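Local coordinates for protein heavy metal cation tricomponent efflux pump ZneA(CzcA-like) (Cupriavidus metallidurans, PDB 4K0J) that exports zinc ions as a Zn(II)/proton antiporter, the inner-membrane pump of a resistance-nodulation-cell division heavy-metal efflux system, at the interface of chains A and B. Residues are numbered along the deposited sequence; one frame, centred on the assembly and turned at random. Chains: chain A/B, Heavy metal cation tricomponent efflux pump ZneA(CzcA-like).

The three contacts follow a long arm of chain A, residues 212 to 246, as it reaches over chain B. Contacts 1 and 2 share two elements, strand 223-230 of chain A and strand 707-714 of chain B, which run parallel across the chain boundary; their C-alpha centres lie about 15 Å apart. Contact 3 lies just beyond the strand in chain B, and past helix 236-240 in chain A, about 17 Å from contact 1 and 32 Å from contact 2, so contact 1 sits in the middle. Strand pairing thus joins neighbouring subunits of the deposited trimer, the form expected of RND pumps, well away from the membrane helices.

Contact 1: the interface of chains A and B. Residues chain A 212, 228, 230; chain B 60, 711-714.
A:Val230 and A:Arg228 bury 73 and 70 Å² against chain B, and B:Glu60 adds 53 Å² from the opposite chain. A:Arg228 leaves its strand with CG anti to the carbonyl carbon (chi1 -62°), then bends at chi3 so that its guanidinium crosses B:Glu60 obliquely. NE gives a hydrogen bond and salt bridge to the carboxylate oxygen OE2 of B:Glu60 at 2.7 Å, a bent bond, 127° at the hydrogen. The two planes stand at 90°, and NE meets OE2 from above the carboxylate plane, so this is no flat, two-pronged pairing. On one face of this guanidinium lies B:Arg711 CZ, offset toward the rim. A:Arg228 NH1 and B:Arg711 NH2 come to 4.0 Å, a like-charge approach that the nearby carboxylates may ease. B:Asp713 supplies one of these: its OD2 forms a salt bridge with B:Arg711 NE at 2.9 Å, though as a hydrogen bond it is weak. A:Val230 points the same way as B:Asp713, alongside it, and its CG2 packs 4.0 Å from the CG methylene of B:Arg711. The backbone N of A:Val230 donates to B:Ile712 O at 3.0 Å. These residues lie on parallel strands 223-230 of chain A and 707-714 of chain B, with B:Glu60 reaching in from helix 58-73.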
ATOM      1  N   ASN A 212     -10.113  -5.107 -39.920  1.00 93.79           N
ATOM      2  CA  ASN A 212      -8.963  -4.943 -40.800  1.00 69.95           C
ATOM      3  C   ASN A 212      -7.928  -6.043 -40.645  1.00 67.39           C
ATOM      4  O   ASN A 212      -7.866  -6.726 -39.623  1.00 73.51           O
ATOM      5  CB  ASN A 212      -8.299  -3.585 -40.575  1.00 63.85           C
ATOM      6  CG  ASN A 212      -9.164  -2.436 -41.031  1.00 69.85           C
ATOM      7  OD1 ASN A 212     -10.096  -2.620 -41.814  1.00 76.34           O
ATOM      8  ND2 ASN A 212      -8.858  -1.236 -40.552  1.00 66.37           N
ATOM      9  N   ARG A 228      -1.539  -3.816 -45.863  1.00 33.27           N
ATOM     10  CA  ARG A 228      -2.769  -3.399 -45.197  1.00 31.52           C
ATOM     11  C   ARG A 228      -3.999  -3.883 -45.945  1.00 38.12           C
ATOM     12  O   ARG A 228      -4.122  -3.673 -47.153  1.00 38.55           O
ATOM     13  CB  ARG A 228      -2.850  -1.874 -45.094  1.00 32.54           C
ATOM     14  CG  ARG A 228      -1.756  -1.215 -44.282  1.00 40.90           C
ATOM     15  CD  ARG A 228      -1.956   0.294 -44.199  1.00 28.50           C
ATOM     16  NE  ARG A 228      -3.297   0.644 -43.743  1.00 45.07           N
ATOM     17  CZ  ARG A 228      -3.713   1.887 -43.518  1.00 48.10           C
ATOM     18  NH1 ARG A 228      -4.953   2.104 -43.103  1.00 54.90           N
ATOM     19  NH2 ARG A 228      -2.893   2.911 -43.700  1.00 45.27           N
ATOM     20  N   VAL A 230      -7.958  -3.201 -45.785  1.00 48.75           N
ATOM     21  CA  VAL A 230      -8.919  -2.284 -45.191  1.00 49.59           C
ATOM     22  C   VAL A 230     -10.341  -2.818 -45.327  1.00 54.34           C
ATOM     23  O   VAL A 230     -11.074  -2.433 -46.237  1.00 52.69           O
ATOM     24  CB  VAL A 230      -8.815  -0.886 -45.826  1.00 44.79           C
ATOM     25  CG1 VAL A 230      -9.655   0.110 -45.059  1.00 50.37           C
ATOM     26  CG2 VAL A 230      -7.374  -0.438 -45.844  1.00 33.67           C
TER
ATOM     27  N   GLU B  60      -3.832   1.454 -38.184  1.00 98.45           N
ATOM     28  CA  GLU B  60      -4.767   0.541 -37.537  1.00 95.74           C
ATOM     29  C   GLU B  60      -4.448   0.428 -36.052  1.00 90.32           C
ATOM     30  O   GLU B  60      -5.351   0.372 -35.214  1.00 99.79           O
ATOM     31  CB  GLU B  60      -4.710  -0.842 -38.193  1.00 94.57           C
ATOM     32  CG  GLU B  60      -4.009  -0.875 -39.549  1.00 97.13           C
ATOM     33  CD  GLU B  60      -4.887  -0.403 -40.700  1.00 96.07           C
ATOM     34  OE1 GLU B  60      -5.856   0.346 -40.462  1.00 98.53           O
ATOM     35  OE2 GLU B  60      -4.606  -0.787 -41.856  1.00 90.19           O
ATOM     36  N   ARG B 711      -1.482  -1.489 -50.081  1.00 36.60           N
ATOM     37  CA  ARG B 711      -2.771  -1.411 -49.408  1.00 35.86           C
ATOM     38  C   ARG B 711      -3.840  -2.210 -50.150  1.00 37.08           C
ATOM     39  O   ARG B 711      -4.151  -1.941 -51.317  1.00 35.60           O
ATOM     40  CB  ARG B 711      -3.189   0.055 -49.304  1.00 28.70           C
ATOM     41  CG  ARG B 711      -4.443   0.330 -48.503  1.00 47.06           C
ATOM     42  CD  ARG B 711      -4.710   1.832 -48.481  1.00 62.95           C
ATOM     43  NE  ARG B 711      -5.799   2.192 -47.583  1.00 76.83           N
ATOM     44  CZ  ARG B 711      -5.944   3.393 -47.035  1.00 86.22           C
ATOM     45  NH1 ARG B 711      -5.061   4.350 -47.293  1.00 83.10           N
ATOM     46  NH2 ARG B 711      -6.965   3.634 -46.223  1.00 93.52           N
ATOM     47  N   ILE B 712      -4.397  -3.200 -49.466  1.00 35.14           N
ATOM     48  CA  ILE B 712      -5.455  -4.022 -50.041  1.00 37.83           C
ATOM     49  C   ILE B 712      -6.811  -3.576 -49.513  1.00 30.77           C
ATOM     50  O   ILE B 712      -7.321  -4.132 -48.544  1.00 29.38           O
ATOM     51  CB  ILE B 712      -5.255  -5.515 -49.710  1.00 28.58           C
ATOM     52  CG1 ILE B 712      -3.847  -5.956 -50.095  1.00 28.54           C
ATOM     53  CG2 ILE B 712      -6.287  -6.366 -50.424  1.00 29.03           C
ATOM     54  CD1 ILE B 712      -3.557  -7.375 -49.722  1.00 37.88           C
ATOM     55  N   ASP B 713      -7.379  -2.552 -50.136  1.00 37.85           N
ATOM     56  CA  ASP B 713      -8.727  -2.132 -49.797  1.00 50.28           C
ATOM     57  C   ASP B 713      -9.691  -3.103 -50.459  1.00 61.24           C
ATOM     58  O   ASP B 713      -9.357  -3.725 -51.470  1.00 67.08           O
ATOM     59  CB  ASP B 713      -8.994  -0.705 -50.281  1.00 59.54           C
ATOM     60  CG  ASP B 713      -7.937   0.273 -49.816  1.00 68.05           C
ATOM     61  OD1 ASP B 713      -6.948   0.471 -50.554  1.00 74.98           O
ATOM     62  OD2 ASP B 713      -8.092   0.841 -48.714  1.00 65.57           O
ATOM     63  N   VAL B 714     -10.881  -3.238 -49.887  1.00 62.30           N
ATOM     64  CA  VAL B 714     -11.881  -4.150 -50.424  1.00 58.61           C
ATOM     65  C   VAL B 714     -13.097  -3.407 -50.965  1.00 66.47           C
ATOM     66  O   VAL B 714     -13.744  -2.650 -50.239  1.00 66.59           O
ATOM     67  CB  VAL B 714     -12.325  -5.174 -49.370  1.00 52.16           C
ATOM     68  CG1 VAL B 714     -13.539  -5.947 -49.862  1.00 59.08           C
ATOM     69  CG2 VAL B 714     -11.182  -6.124 -49.059  1.00 44.42           C
TER

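Contact 2: the interface of chains A and B. Residues chain A 222-226; chain B 88, 563-566, 707-710.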
ATOM      1  N   GLU A 222      15.170  -3.508 -51.900  1.00 49.30           N
ATOM      2  CA  GLU A 222      15.699  -3.226 -50.573  1.00 42.92           C
ATOM      3  C   GLU A 222      14.656  -2.552 -49.684  1.00 38.43           C
ATOM      4  O   GLU A 222      14.969  -2.098 -48.586  1.00 36.36           O
ATOM      5  CB  GLU A 222      16.945  -2.346 -50.665  1.00 41.97           C
ATOM      6  CG  GLU A 222      18.127  -3.013 -51.339  1.00 49.94           C
ATOM      7  CD  GLU A 222      19.316  -2.082 -51.467  1.00 59.60           C
ATOM      8  OE1 GLU A 222      19.183  -0.897 -51.100  1.00 62.60           O
ATOM      9  OE2 GLU A 222      20.381  -2.534 -51.936  1.00 67.86           O
ATOM     10  N   GLN A 223      13.416  -2.483 -50.159  1.00 35.32           N
ATOM     11  CA  GLN A 223      12.350  -1.894 -49.360  1.00 40.53           C
ATOM     12  C   GLN A 223      11.406  -2.943 -48.793  1.00 39.22           C
ATOM     13  O   GLN A 223      11.201  -3.994 -49.387  1.00 48.71           O
ATOM     14  CB  GLN A 223      11.567  -0.839 -50.154  1.00 47.43           C
ATOM     15  CG  GLN A 223      12.227   0.532 -50.176  1.00 51.31           C
ATOM     16  CD  GLN A 223      11.224   1.670 -50.294  1.00 58.74           C
ATOM     17  OE1 GLN A 223      10.395   1.696 -51.208  1.00 67.77           O
ATOM     18  NE2 GLN A 223      11.296   2.620 -49.363  1.00 48.19           N
ATOM     19  N   GLY A 224      10.839  -2.644 -47.632  1.00 39.75           N
ATOM     20  CA  GLY A 224       9.869  -3.518 -47.007  1.00 44.63           C
ATOM     21  C   GLY A 224       8.579  -2.769 -46.748  1.00 53.19           C
ATOM     22  O   GLY A 224       8.514  -1.906 -45.869  1.00 62.68           O
ATOM     23  N   LEU A 225       7.549  -3.096 -47.521  1.00 43.95           N
ATOM     24  CA  LEU A 225       6.255  -2.444 -47.380  1.00 29.36           C
ATOM     25  C   LEU A 225       5.329  -3.296 -46.531  1.00 29.31           C
ATOM     26  O   LEU A 225       5.105  -4.463 -46.828  1.00 44.19           O
ATOM     27  CB  LEU A 225       5.600  -2.214 -48.741  1.00 30.48           C
ATOM     28  CG  LEU A 225       6.396  -1.570 -49.874  1.00 40.00           C
ATOM     29  CD1 LEU A 225       7.231  -2.598 -50.603  1.00 32.29           C
ATOM     30  CD2 LEU A 225       5.443  -0.896 -50.832  1.00 57.10           C
ATOM     31  N   VAL A 226       4.794  -2.713 -45.471  1.00 37.94           N
ATOM     32  CA  VAL A 226       3.808  -3.413 -44.674  1.00 45.50           C
ATOM     33  C   VAL A 226       2.534  -3.562 -45.509  1.00 51.50           C
ATOM     34  O   VAL A 226       2.200  -2.684 -46.307  1.00 51.39           O
ATOM     35  CB  VAL A 226       3.539  -2.688 -43.325  1.00 48.82           C
ATOM     36  CG1 VAL A 226       4.843  -2.491 -42.571  1.00 44.24           C
ATOM     37  CG2 VAL A 226       2.868  -1.348 -43.544  1.00 52.73           C
TER
ATOM     38  N   PHE B  88       3.582   0.147 -36.668  1.00 73.93           N
ATOM     39  CA  PHE B  88       3.435  -1.222 -37.149  1.00 75.22           C
ATOM     40  C   PHE B  88       3.913  -2.194 -36.082  1.00 64.83           C
ATOM     41  O   PHE B  88       5.080  -2.176 -35.690  1.00 66.46           O
ATOM     42  CB  PHE B  88       4.226  -1.424 -38.451  1.00 77.43           C
ATOM     43  CG  PHE B  88       4.366  -2.867 -38.866  1.00 67.49           C
ATOM     44  CD1 PHE B  88       3.359  -3.499 -39.577  1.00 64.21           C
ATOM     45  CD2 PHE B  88       5.511  -3.588 -38.554  1.00 53.48           C
ATOM     46  CE1 PHE B  88       3.483  -4.827 -39.957  1.00 56.44           C
ATOM     47  CE2 PHE B  88       5.639  -4.915 -38.931  1.00 45.22           C
ATOM     48  CZ  PHE B  88       4.625  -5.533 -39.635  1.00 46.31           C
ATOM     49  N   PRO B 563      14.003   5.596 -44.886  1.00 38.41           N
ATOM     50  CA  PRO B 563      12.681   5.084 -44.505  1.00 44.71           C
ATOM     51  C   PRO B 563      12.226   3.865 -45.304  1.00 58.58           C
ATOM     52  O   PRO B 563      12.601   3.713 -46.466  1.00 58.45           O
ATOM     53  CB  PRO B 563      11.756   6.270 -44.803  1.00 40.71           C
ATOM     54  CG  PRO B 563      12.435   7.000 -45.888  1.00 32.02           C
ATOM     55  CD  PRO B 563      13.902   6.893 -45.579  1.00 39.77           C
ATOM     56  N   GLY B 564      11.417   3.016 -44.672  1.00 74.73           N
ATOM     57  CA  GLY B 564      10.815   1.868 -45.330  1.00 78.15           C
ATOM     58  C   GLY B 564      11.831   0.913 -45.918  1.00 65.72           C
ATOM     59  O   GLY B 564      11.636   0.369 -47.005  1.00 76.14           O
ATOM     60  N   ILE B 565      12.916   0.703 -45.184  1.00 40.23           N
ATOM     61  CA  ILE B 565      14.048  -0.056 -45.686  1.00 27.54           C
ATOM     62  C   ILE B 565      14.002  -1.512 -45.198  1.00 31.89           C
ATOM     63  O   ILE B 565      13.517  -1.799 -44.099  1.00 30.18           O
ATOM     64  CB  ILE B 565      15.367   0.645 -45.288  1.00 16.56           C
ATOM     65  CG1 ILE B 565      16.412   0.514 -46.385  1.00 35.42           C
ATOM     66  CG2 ILE B 565      15.899   0.133 -43.956  1.00 29.63           C
ATOM     67  CD1 ILE B 565      17.604   1.397 -46.140  1.00 45.37           C
ATOM     68  N   SER B 566      14.482  -2.435 -46.028  1.00 28.49           N
ATOM     69  CA  SER B 566      14.463  -3.847 -45.662  1.00 33.71           C
ATOM     70  C   SER B 566      15.397  -4.128 -44.495  1.00 40.97           C
ATOM     71  O   SER B 566      16.342  -3.382 -44.259  1.00 40.56           O
ATOM     72  CB  SER B 566      14.840  -4.721 -46.854  1.00 30.66           C
ATOM     73  OG  SER B 566      16.133  -4.405 -47.325  1.00 27.52           O
ATOM     74  N   LEU B 707       6.253   5.688 -44.901  1.00 39.50           N
ATOM     75  CA  LEU B 707       6.805   4.567 -45.662  1.00 32.02           C
ATOM     76  C   LEU B 707       5.774   4.026 -46.659  1.00 40.56           C
ATOM     77  O   LEU B 707       4.572   4.186 -46.470  1.00 26.55           O
ATOM     78  CB  LEU B 707       7.265   3.450 -44.712  1.00 34.89           C
ATOM     79  CG  LEU B 707       6.198   2.505 -44.127  1.00 43.94           C
ATOM     80  CD1 LEU B 707       6.844   1.260 -43.513  1.00 42.58           C
ATOM     81  CD2 LEU B 707       5.296   3.204 -43.101  1.00 32.81           C
ATOM     82  N   PRO B 708       6.238   3.381 -47.736  1.00 50.00           N
ATOM     83  CA  PRO B 708       5.242   2.860 -48.674  1.00 42.58           C
ATOM     84  C   PRO B 708       4.560   1.618 -48.113  1.00 34.43           C
ATOM     85  O   PRO B 708       5.159   0.870 -47.341  1.00 32.17           O
ATOM     86  CB  PRO B 708       6.082   2.506 -49.902  1.00 46.56           C
ATOM     87  CG  PRO B 708       7.421   2.170 -49.346  1.00 55.94           C
ATOM     88  CD  PRO B 708       7.617   3.077 -48.161  1.00 59.36           C
ATOM     89  N   GLN B 709       3.303   1.418 -48.490  1.00 36.54           N
ATOM     90  CA  GLN B 709       2.552   0.240 -48.087  1.00 30.74           C
ATOM     91  C   GLN B 709       1.816  -0.280 -49.299  1.00 28.62           C
ATOM     92  O   GLN B 709       1.323   0.494 -50.106  1.00 28.84           O
ATOM     93  CB  GLN B 709       1.511   0.594 -47.030  1.00 34.78           C
ATOM     94  CG  GLN B 709       2.035   1.292 -45.798  1.00 45.27           C
ATOM     95  CD  GLN B 709       0.931   2.011 -45.052  1.00 52.78           C
ATOM     96  OE1 GLN B 709      -0.016   2.511 -45.664  1.00 49.38           O
ATOM     97  NE2 GLN B 709       1.040   2.061 -43.728  1.00 57.59           N
ATOM     98  N   VAL B 710       1.737  -1.591 -49.440  1.00 30.17           N
ATOM     99  CA  VAL B 710       0.819  -2.144 -50.413  1.00 27.65           C
ATOM    100  C   VAL B 710      -0.519  -2.320 -49.702  1.00 30.55           C
ATOM    101  O   VAL B 710      -0.664  -3.151 -48.811  1.00 36.62           O
ATOM    102  CB  VAL B 710       1.358  -3.441 -51.051  1.00 30.18           C
ATOM    103  CG1 VAL B 710       2.051  -4.290 -50.018  1.00 39.66           C
ATOM    104  CG2 VAL B 710       0.244  -4.211 -51.742  1.00 38.58           C
TER
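One face of the B:Phe88 ring takes the CG1 methyl of A:Val226, 3.8 Å from the ring centroid in a CH-pi contact and offset toward the rim at CD1. In this RND-family pump the valine belongs to strand 223-230, which crosses from one subunit onto the next, pairing antiparallel at A:Gln223 with B:Ile565 and parallel at A:Val226 with B:Gln709 of strand 707-714. Phenylalanine and valine slide past each other in opposite directions, B:Phe88 having CG anti to its backbone N (chi1 168°). The other methyl of A:Val226, CG2, sits in the crowded position between backbone N and carbonyl carbon and packs at 3.6 Å against CG of B:Gln709, which runs alongside and points the same way. A:Leu225 crosses B:Pro708 at about a right angle, its CD2 methyl 3.6 Å from the proline CB. Further along, CD of A:Gln223 comes to 4.0 Å from CG of B:Pro708, the two side chains crossing obliquely. Hydrogen bonds to backbone carbonyls close the far end. The carbonyl A:Glu222 O accepts twice from B:Ser566, from N at 2.6 Å and from the hydroxyl OG at 2.9 Å; both donors stand above the carbonyl plane. A:Gly224 N donates to B:Gly564 O at 3.2 Å, also from above the plane.

Contact 3: the interface of chains A and B. Residues chain A 241, 243, 246; chain B 719-720, 723-725.
No hydrogen bond grips any polar atom across this contact; the nearest polar approach is the side-chain amide oxygen OD1 of B:Asn725 to the backbone carbonyl A:Val243 O at 3.4 Å. As modelled, both atoms can only accept, so the pair is no hydrogen bond, though at 3.0 Å resolution the oxygen and nitrogen of an asparagine amide are hard to tell apart. The amide nitrogen ND2 of the same asparagine stands farther off, 4.0 Å from A:Val243 O. B:Asn725 reaches this place with CG anti to its carbonyl carbon (chi1 -74°). What remains is loose packing round A:Val243, which buries 71 Å², with B:Ala720 next at 47 Å². The valine spreads its two methyls over the end of helix 716-720 and the turn after it. CG1, anti to the carbonyl carbon (chi1 -68°), lies 4.1 Å from B:Ala720 O. CG2 takes the crowded position between backbone N and carbonyl carbon, and lies 4.2 Å from B:Ala719 O and 4.3 Å from CA of B:Gly723. To one side, the methyl CB of B:Ala720 lies 4.0 Å from A:Asn241 O. The patch adds buried surface between subunits without directed bonds, extending the trimer interface beyond the paired strands, and may in this way support the assembly of the pump.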
ATOM      1  N   ASN A 241     -24.825  -2.535 -47.990  1.00 94.66           N
ATOM      2  CA  ASN A 241     -24.404  -3.448 -49.040  1.00 74.37           C
ATOM      3  C   ASN A 241     -23.635  -4.652 -48.502  1.00 62.34           C
ATOM      4  O   ASN A 241     -22.521  -4.936 -48.945  1.00 55.88           O
ATOM      5  CB  ASN A 241     -23.562  -2.701 -50.071  1.00 76.56           C
ATOM      6  CG  ASN A 241     -24.186  -1.385 -50.480  1.00 81.60           C
ATOM      7  OD1 ASN A 241     -25.022  -0.835 -49.762  1.00 86.58           O
ATOM      8  ND2 ASN A 241     -23.786  -0.874 -51.636  1.00 77.31           N
ATOM      9  N   VAL A 243     -23.889  -8.904 -47.590  1.00 84.87           N
ATOM     10  CA  VAL A 243     -24.634 -10.088 -48.007  1.00 86.86           C
ATOM     11  C   VAL A 243     -24.348 -11.322 -47.150  1.00 85.87           C
ATOM     12  O   VAL A 243     -23.238 -11.504 -46.649  1.00 66.21           O
ATOM     13  CB  VAL A 243     -24.362 -10.426 -49.494  1.00 81.51           C
ATOM     14  CG1 VAL A 243     -24.947  -9.352 -50.402  1.00 49.62           C
ATOM     15  CG2 VAL A 243     -22.868 -10.593 -49.741  1.00 77.17           C
ATOM     16  N   GLN A 246     -27.426 -15.552 -51.394  1.00116.24           N
ATOM     17  CA  GLN A 246     -27.727 -15.180 -52.772  1.00119.97           C
ATOM     18  C   GLN A 246     -28.565 -16.249 -53.464  1.00121.74           C
ATOM     19  O   GLN A 246     -28.083 -17.350 -53.730  1.00124.93           O
ATOM     20  CB  GLN A 246     -26.437 -14.933 -53.561  1.00120.58           C
ATOM     21  CG  GLN A 246     -25.771 -13.598 -53.265  1.00113.41           C
ATOM     22  CD  GLN A 246     -26.584 -12.418 -53.764  1.00109.47           C
ATOM     23  OE1 GLN A 246     -26.476 -11.310 -53.240  1.00103.82           O
ATOM     24  NE2 GLN A 246     -27.400 -12.649 -54.788  1.00111.70           N
TER
ATOM     25  N   ALA B 719     -17.755  -7.473 -53.972  1.00 58.66           N
ATOM     26  CA  ALA B 719     -17.928  -8.697 -53.185  1.00 52.21           C
ATOM     27  C   ALA B 719     -19.398  -8.932 -52.860  1.00 53.03           C
ATOM     28  O   ALA B 719     -19.796 -10.039 -52.496  1.00 53.96           O
ATOM     29  CB  ALA B 719     -17.105  -8.638 -51.908  1.00 47.49           C
ATOM     30  N   ALA B 720     -20.194  -7.875 -52.991  1.00 43.47           N
ATOM     31  CA  ALA B 720     -21.636  -7.960 -52.842  1.00 45.82           C
ATOM     32  C   ALA B 720     -22.217  -8.587 -54.095  1.00 60.81           C
ATOM     33  O   ALA B 720     -22.948  -9.571 -54.020  1.00 76.77           O
ATOM     34  CB  ALA B 720     -22.228  -6.583 -52.617  1.00 37.92           C
ATOM     35  N   GLY B 723     -20.964 -12.105 -54.123  1.00 48.12           N
ATOM     36  CA  GLY B 723     -21.259 -12.965 -52.990  1.00 43.37           C
ATOM     37  C   GLY B 723     -20.023 -13.373 -52.216  1.00 53.81           C
ATOM     38  O   GLY B 723     -19.633 -14.540 -52.231  1.00 59.53           O
ATOM     39  N   ILE B 724     -19.404 -12.408 -51.538  1.00 62.35           N
ATOM     40  CA  ILE B 724     -18.185 -12.648 -50.762  1.00 65.45           C
ATOM     41  C   ILE B 724     -18.139 -11.725 -49.544  1.00 61.20           C
ATOM     42  O   ILE B 724     -18.550 -10.563 -49.625  1.00 60.50           O
ATOM     43  CB  ILE B 724     -16.925 -12.427 -51.630  1.00 68.16           C
ATOM     44  CG1 ILE B 724     -16.652 -13.652 -52.498  1.00 67.73           C
ATOM     45  CG2 ILE B 724     -15.699 -12.141 -50.779  1.00 69.27           C
ATOM     46  CD1 ILE B 724     -15.689 -13.385 -53.617  1.00 70.50           C
ATOM     47  N   ASN B 725     -17.657 -12.250 -48.418  1.00 51.47           N
ATOM     48  CA  ASN B 725     -17.507 -11.454 -47.201  1.00 55.46           C
ATOM     49  C   ASN B 725     -16.102 -10.881 -47.032  1.00 49.88           C
ATOM     50  O   ASN B 725     -15.112 -11.560 -47.295  1.00 48.82           O
ATOM     51  CB  ASN B 725     -17.883 -12.274 -45.967  1.00 62.85           C
ATOM     52  CG  ASN B 725     -19.374 -12.483 -45.844  1.00 69.83           C
ATOM     53  OD1 ASN B 725     -20.056 -12.782 -46.823  1.00 79.12           O
ATOM     54  ND2 ASN B 725     -19.894 -12.311 -44.636  1.00 69.00           N
TER